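Local coordinates for xyloglucan-specific endo-beta-1,4-glucanase GH12 (Aspergillus niveus, PDB 4NPR), which probably cleaves internal beta-1,4-glucosidic linkages of xyloglucan with retention of the beta configuration, as a glycoside hydrolase of family 12, at residues T94-K97 with L98-K102; L173-G177 with S178-Y182. One frame throughout, in Å; residues are numbered along the deposited sequence.

Contact 1: T94-K97 with L98-K102; sequences TPKK and LSSVK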
ATOM      1  N   THR A  94     -14.969   0.644 -10.485  1.00 20.97           N
ATOM      2  CA  THR A  94     -15.537   1.908 -10.848  1.00 22.48           C
ATOM      3  C   THR A  94     -15.508   2.785  -9.609  1.00 22.77           C
ATOM      4  O   THR A  94     -15.952   2.354  -8.557  1.00 22.24           O
ATOM      5  CB  THR A  94     -16.976   1.718 -11.324  1.00 22.30           C
ATOM      6  OG1 THR A  94     -16.973   0.822 -12.447  1.00 21.68           O
ATOM      7  CG2 THR A  94     -17.566   3.051 -11.723  1.00 22.10           C
ATOM      8  N   PRO A  95     -15.003   4.019  -9.746  1.00 25.24           N
ATOM      9  CA  PRO A  95     -14.898   4.944  -8.615  1.00 26.24           C
ATOM     10  C   PRO A  95     -16.229   5.240  -7.929  1.00 26.65           C
ATOM     11  O   PRO A  95     -17.261   5.183  -8.562  1.00 28.66           O
ATOM     12  CB  PRO A  95     -14.293   6.188  -9.256  1.00 26.34           C
ATOM     13  CG  PRO A  95     -13.437   5.622 -10.367  1.00 26.67           C
ATOM     14  CD  PRO A  95     -14.289   4.535 -10.937  1.00 26.61           C
ATOM     15  N   LYS A  96     -16.182   5.526  -6.635  1.00 28.23           N
ATOM     16  CA  LYS A  96     -17.370   5.763  -5.822  1.00 29.40           C
ATOM     17  C   LYS A  96     -17.101   6.839  -4.805  1.00 27.75           C
ATOM     18  O   LYS A  96     -16.048   6.854  -4.180  1.00 25.53           O
ATOM     19  CB  LYS A  96     -17.735   4.513  -5.027  1.00 34.55           C
ATOM     20  CG  LYS A  96     -18.735   3.570  -5.669  1.00 39.05           C
ATOM     21  CD  LYS A  96     -19.648   2.963  -4.613  1.00 41.69           C
ATOM     22  CE  LYS A  96     -20.616   1.978  -5.240  1.00 43.97           C
ATOM     23  NZ  LYS A  96     -19.909   0.702  -5.472  1.00 46.93           N
ATOM     24  N   LYS A  97     -18.072   7.711  -4.597  1.00 27.00           N
ATOM     25  CA  LYS A  97     -17.997   8.647  -3.504  1.00 27.84           C
ATOM     26  C   LYS A  97     -17.981   7.902  -2.200  1.00 25.55           C
ATOM     27  O   LYS A  97     -18.706   6.930  -2.036  1.00 26.10           O
ATOM     28  CB  LYS A  97     -19.209   9.583  -3.502  1.00 32.18           C
ATOM     29  CG  LYS A  97     -19.187  10.609  -4.610  1.00 35.70           C
ATOM     30  CD  LYS A  97     -20.491  11.369  -4.676  1.00 39.01           C
ATOM     31  CE  LYS A  97     -20.429  12.318  -5.859  1.00 41.78           C
ATOM     32  NZ  LYS A  97     -21.691  13.081  -5.993  1.00 42.51           N
ATOM     33  N   LEU A  98     -17.239   8.415  -1.238  1.00 23.21           N
ATOM     34  CA  LEU A  98     -17.168   7.785   0.065  1.00 23.05           C
ATOM     35  C   LEU A  98     -18.493   7.647   0.767  1.00 22.40           C
ATOM     36  O   LEU A  98     -18.687   6.706   1.527  1.00 24.50           O
ATOM     37  CB  LEU A  98     -16.237   8.551   0.968  1.00 23.64           C
ATOM     38  CG  LEU A  98     -14.840   8.544   0.422  1.00 25.91           C
ATOM     39  CD1 LEU A  98     -13.988   9.460   1.288  1.00 27.28           C
ATOM     40  CD2 LEU A  98     -14.315   7.103   0.381  1.00 27.48           C
ATOM     41  N   SER A  99     -19.408   8.566   0.515  1.00 22.38           N
ATOM     42  CA  SER A  99     -20.725   8.536   1.160  1.00 22.54           C
ATOM     43  C   SER A  99     -21.609   7.422   0.607  1.00 22.71           C
ATOM     44  O   SER A  99     -22.605   7.051   1.237  1.00 23.83           O
ATOM     45  CB  SER A  99     -21.421   9.906   1.020  1.00 22.68           C
ATOM     46  OG  SER A  99     -21.219  10.455  -0.285  1.00 23.23           O
ATOM     47  N   SER A 100     -21.268   6.884  -0.559  1.00 23.39           N
ATOM     48  CA  SER A 100     -22.039   5.799  -1.108  1.00 25.70           C
ATOM     49  C   SER A 100     -21.356   4.438  -0.971  1.00 26.68           C
ATOM     50  O   SER A 100     -21.826   3.455  -1.538  1.00 26.07           O
ATOM     51  CB  SER A 100     -22.334   6.088  -2.568  1.00 27.96           C
ATOM     52  OG  SER A 100     -21.141   6.002  -3.296  1.00 32.21           O
ATOM     53  N   VAL A 101     -20.249   4.377  -0.227  1.00 27.86           N
ATOM     54  CA  VAL A 101     -19.502   3.133  -0.062  1.00 27.86           C
ATOM     55  C   VAL A 101     -20.011   2.353   1.161  1.00 28.38           C
ATOM     56  O   VAL A 101     -19.868   2.855   2.272  1.00 28.65           O
ATOM     57  CB  VAL A 101     -18.009   3.449   0.077  1.00 28.32           C
ATOM     58  CG1 VAL A 101     -17.242   2.241   0.592  1.00 28.33           C
ATOM     59  CG2 VAL A 101     -17.448   3.922  -1.266  1.00 27.26           C
ATOM     60  N   LYS A 102     -20.601   1.162   0.971  1.00 27.73           N
ATOM     61  CA  LYS A 102     -21.070   0.326   2.110  1.00 30.50           C
ATOM     62  C   LYS A 102     -19.909  -0.373   2.808  1.00 26.24           C
ATOM     63  O   LYS A 102     -19.862  -0.447   4.025  1.00 23.46           O
ATOM     64  CB  LYS A 102     -22.062  -0.775   1.691  1.00 36.01           C
ATOM     65  CG  LYS A 102     -23.482  -0.307   1.381  1.00 44.53           C
ATOM     66  CD  LYS A 102     -23.667  -0.062  -0.126  1.00 51.72           C
ATOM     67  CE  LYS A 102     -24.933   0.737  -0.468  1.00 56.17           C
ATOM     68  NZ  LYS A 102     -26.141  -0.134  -0.509  1.00 58.47           N
TER

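Contact 2: L173-G177 with S178-Y182; sequences LGPNG and SMQVY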
ATOM      1  N   LEU A 173       0.530  12.748   9.110  1.00 10.94           N
ATOM      2  CA  LEU A 173       0.062  13.551   8.011  1.00 11.41           C
ATOM      3  C   LEU A 173       1.154  14.435   7.416  1.00 11.25           C
ATOM      4  O   LEU A 173       1.900  15.104   8.131  1.00 11.85           O
ATOM      5  CB  LEU A 173      -1.069  14.428   8.503  1.00 12.25           C
ATOM      6  CG  LEU A 173      -1.615  15.542   7.586  1.00 12.51           C
ATOM      7  CD1 LEU A 173      -2.191  14.928   6.325  1.00 12.48           C
ATOM      8  CD2 LEU A 173      -2.659  16.314   8.372  1.00 12.75           C
ATOM      9  N   GLY A 174       1.208  14.495   6.100  1.00 11.35           N
ATOM     10  CA  GLY A 174       2.165  15.364   5.419  1.00 11.45           C
ATOM     11  C   GLY A 174       1.878  15.402   3.944  1.00 11.62           C
ATOM     12  O   GLY A 174       1.188  14.535   3.420  1.00 12.12           O
ATOM     13  N   PRO A 175       2.395  16.407   3.260  1.00 11.91           N
ATOM     14  CA  PRO A 175       2.244  16.448   1.814  1.00 12.43           C
ATOM     15  C   PRO A 175       3.337  15.662   1.073  1.00 13.13           C
ATOM     16  O   PRO A 175       4.454  15.524   1.583  1.00 13.53           O
ATOM     17  CB  PRO A 175       2.422  17.937   1.511  1.00 12.33           C
ATOM     18  CG  PRO A 175       3.440  18.382   2.546  1.00 12.12           C
ATOM     19  CD  PRO A 175       3.035  17.624   3.791  1.00 11.86           C
ATOM     20  N   ASN A 176       3.009  15.183  -0.128  1.00 13.75           N
ATOM     21  CA  ASN A 176       3.966  14.568  -1.038  1.00 14.17           C
ATOM     22  C   ASN A 176       3.343  14.677  -2.405  1.00 15.29           C
ATOM     23  O   ASN A 176       2.100  14.653  -2.548  1.00 17.57           O
ATOM     24  CB  ASN A 176       4.188  13.119  -0.662  1.00 14.49           C
ATOM     25  CG  ASN A 176       5.353  12.460  -1.383  1.00 15.18           C
ATOM     26  OD1 ASN A 176       6.293  13.099  -1.834  1.00 15.17           O
ATOM     27  ND2 ASN A 176       5.280  11.139  -1.493  1.00 16.17           N
ATOM     28  N   GLY A 177       4.165  14.842  -3.426  1.00 15.68           N
ATOM     29  CA  GLY A 177       3.621  15.159  -4.750  1.00 16.83           C
ATOM     30  C   GLY A 177       2.797  16.432  -4.623  1.00 17.72           C
ATOM     31  O   GLY A 177       3.206  17.423  -3.903  1.00 18.05           O
ATOM     32  N   SER A 178       1.615  16.399  -5.235  1.00 17.98           N
ATOM     33  CA  SER A 178       0.653  17.482  -5.039  1.00 19.83           C
ATOM     34  C   SER A 178      -0.604  16.997  -4.301  1.00 20.14           C
ATOM     35  O   SER A 178      -1.693  17.377  -4.639  1.00 21.57           O
ATOM     36  CB  SER A 178       0.376  18.200  -6.369  1.00 19.03           C
ATOM     37  OG  SER A 178      -0.175  17.283  -7.261  1.00 19.76           O
ATOM     38  N   MET A 179      -0.381  16.191  -3.258  1.00 21.47           N
ATOM     39  CA  MET A 179      -1.395  15.523  -2.444  1.00 21.47           C
ATOM     40  C   MET A 179      -1.105  15.754  -0.979  1.00 19.12           C
ATOM     41  O   MET A 179       0.037  16.032  -0.598  1.00 18.71           O
ATOM     42  CB  MET A 179      -1.235  13.991  -2.567  1.00 25.07           C
ATOM     43  CG  MET A 179      -1.259  13.452  -3.973  1.00 28.62           C
ATOM     44  SD  MET A 179      -0.979  11.691  -4.006  1.00 31.82           S
ATOM     45  CE  MET A 179       0.792  11.592  -3.683  1.00 30.69           C
ATOM     46  N   GLN A 180      -2.101  15.496  -0.150  1.00 16.87           N
ATOM     47  CA  GLN A 180      -1.889  15.312   1.291  1.00 16.60           C
ATOM     48  C   GLN A 180      -1.956  13.783   1.638  1.00 15.54           C
ATOM     49  O   GLN A 180      -2.830  13.067   1.165  1.00 15.22           O
ATOM     50  CB  GLN A 180      -2.927  16.111   2.076  1.00 16.90           C
ATOM     51  CG  GLN A 180      -3.071  17.589   1.660  1.00 16.86           C
ATOM     52  CD  GLN A 180      -1.790  18.394   1.824  1.00 17.88           C
ATOM     53  OE1 GLN A 180      -1.084  18.295   2.849  1.00 17.26           O
ATOM     54  NE2 GLN A 180      -1.468  19.206   0.800  1.00 18.79           N
ATOM     55  N   VAL A 181      -1.023  13.289   2.442  1.00 14.57           N
ATOM     56  CA  VAL A 181      -0.952  11.860   2.744  1.00 14.26           C
ATOM     57  C   VAL A 181      -1.170  11.662   4.215  1.00 13.75           C
ATOM     58  O   VAL A 181      -0.391  12.167   5.002  1.00 13.15           O
ATOM     59  CB  VAL A 181       0.425  11.238   2.338  1.00 14.19           C
ATOM     60  CG1 VAL A 181       0.484   9.750   2.649  1.00 13.20           C
ATOM     61  CG2 VAL A 181       0.701  11.479   0.850  1.00 13.81           C
ATOM     62  N   TYR A 182      -2.246  10.944   4.551  1.00 14.25           N
ATOM     63  CA  TYR A 182      -2.465  10.367   5.868  1.00 14.15           C
ATOM     64  C   TYR A 182      -1.921   8.957   5.880  1.00 13.59           C
ATOM     65  O   TYR A 182      -2.265   8.176   5.016  1.00 12.61           O
ATOM     66  CB  TYR A 182      -3.929  10.273   6.162  1.00 16.25           C
ATOM     67  CG  TYR A 182      -4.600  11.604   6.477  1.00 18.41           C
ATOM     68  CD1 TYR A 182      -4.412  12.232   7.723  1.00 19.86           C
ATOM     69  CD2 TYR A 182      -5.439  12.208   5.562  1.00 20.01           C
ATOM     70  CE1 TYR A 182      -4.988  13.459   8.005  1.00 20.38           C
ATOM     71  CE2 TYR A 182      -6.059  13.418   5.856  1.00 21.72           C
ATOM     72  CZ  TYR A 182      -5.814  14.039   7.064  1.00 20.86           C
ATOM     73  OH  TYR A 182      -6.415  15.231   7.316  1.00 21.22           O
TER

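Contact 1: T94-K97 with L98-K102
Ser100 folds back onto the carbonyl of Lys97 at a type I, 3-10 turn that ends strand 87-97 of the jelly roll. Two donors from this one serine grip Lys97 O. The backbone bond from Ser100 N (3.0 Å to Lys97 O) closes the turn and reaches the carbonyl from well above its plane, 52° out of it. The hydroxyl comes in much closer to that plane, with Ser100 OG 2.9 Å from Lys97 O. Its chi1 of 69° sets OG between the serine's own N and C, turning the oxygen back toward the strand end. A serine suits the spot because its short hydroxyl can share an acceptor with its own N-H. Lys96 brings its aliphatic stem alongside: bent at chi2, it places CD 3.6 Å from Ser100 OG, while its amine takes part in a long, weak ion pair with the C-terminal carboxylate of Ala243. Lys97 instead runs extended, away from the turn. Leu98 also turns from the strand end, and its apolar side chain packs on Leu216 and on Phe201 of helix 198-207. Val101, just after the turn, sets its CG2 3.8 Å from Lys96 CB, and the same methyl lies 3.4 Å from Lys97 O.

Contact 2: L173-G177 with S178-Y182
Leu173 and Tyr182 lie side by side on one face of a beta hairpin with a two-residue turn, pointing the same way from a non-hydrogen-bonded pair of its antiparallel strands. With CG of Leu173 opposite its backbone N (chi1 171°), the CD1 methyl is carried over the face of the phenol ring, 3.7 Å from the Tyr182 ring centroid and 16° off the ring normal, a CH-pi contact. The second methyl reaches further out along the ring, with Leu173 CD2 3.7 Å from Tyr182 CE1. A branched leucine suits this place because one methyl can sit over the ring face while the other lies beyond the rim, beside CE1 and the hydroxyl end. Beyond the hairpin, Tyr182 also touches Tyr137 and Gln208.

Further toward the turn on the same face, Gln180 bends at chi2, which brings its amide back beside the proline, Gln180 OE1 standing 3.8 Å from Pro175 CB. Proline is tolerated here because a non-hydrogen-bonded position asks for no N-H toward the partner strand.

Asn176, Met179 and Val181 occupy the other face, where Val181 CG2 meets Asn176 CB at 4.1 Å and Met179 packs against Glu138 of strand 137-146. Gly174, paired with Val181, adds no side chain there; the two residues exchange backbone hydrogen bonds, including Val181 N to Gly174 O at 2.7 Å. Asn176 and Met179 exchange a second pair of backbone hydrogen bonds around Gly177-Ser178, a turn close to type II'. Its first position needs a positive phi, 57° at Gly177, which glycine adopts easily. The bent Met179 chain curls back over the turn's acceptor: its CE methyl lies 3.5 Å from Asn176 O, the carbonyl that receives Met179 N at 3.0 Å.

In the fold
Contact 1 comes first along the chain and is complete before contact 2 begins. Both reach the same nine-stranded mixed sheet of the jelly roll: residues 94-102 form the end of strand 87-97 and the loop leading to strand 105-113 in the other sheet, whereas residues 173-182 form the hairpin of strands 167-176 and 179-186. Strands 215-226, 117-128 and 137-146 lie between them in the sheet. The centres are 22 Å apart and the nearest atoms about 10 Å, with no touch. Contact 1 thus shapes a passage between sheets, while contact 2 reverses the chain within one sheet, on the side of the sheet whose outermost strand is 163-164.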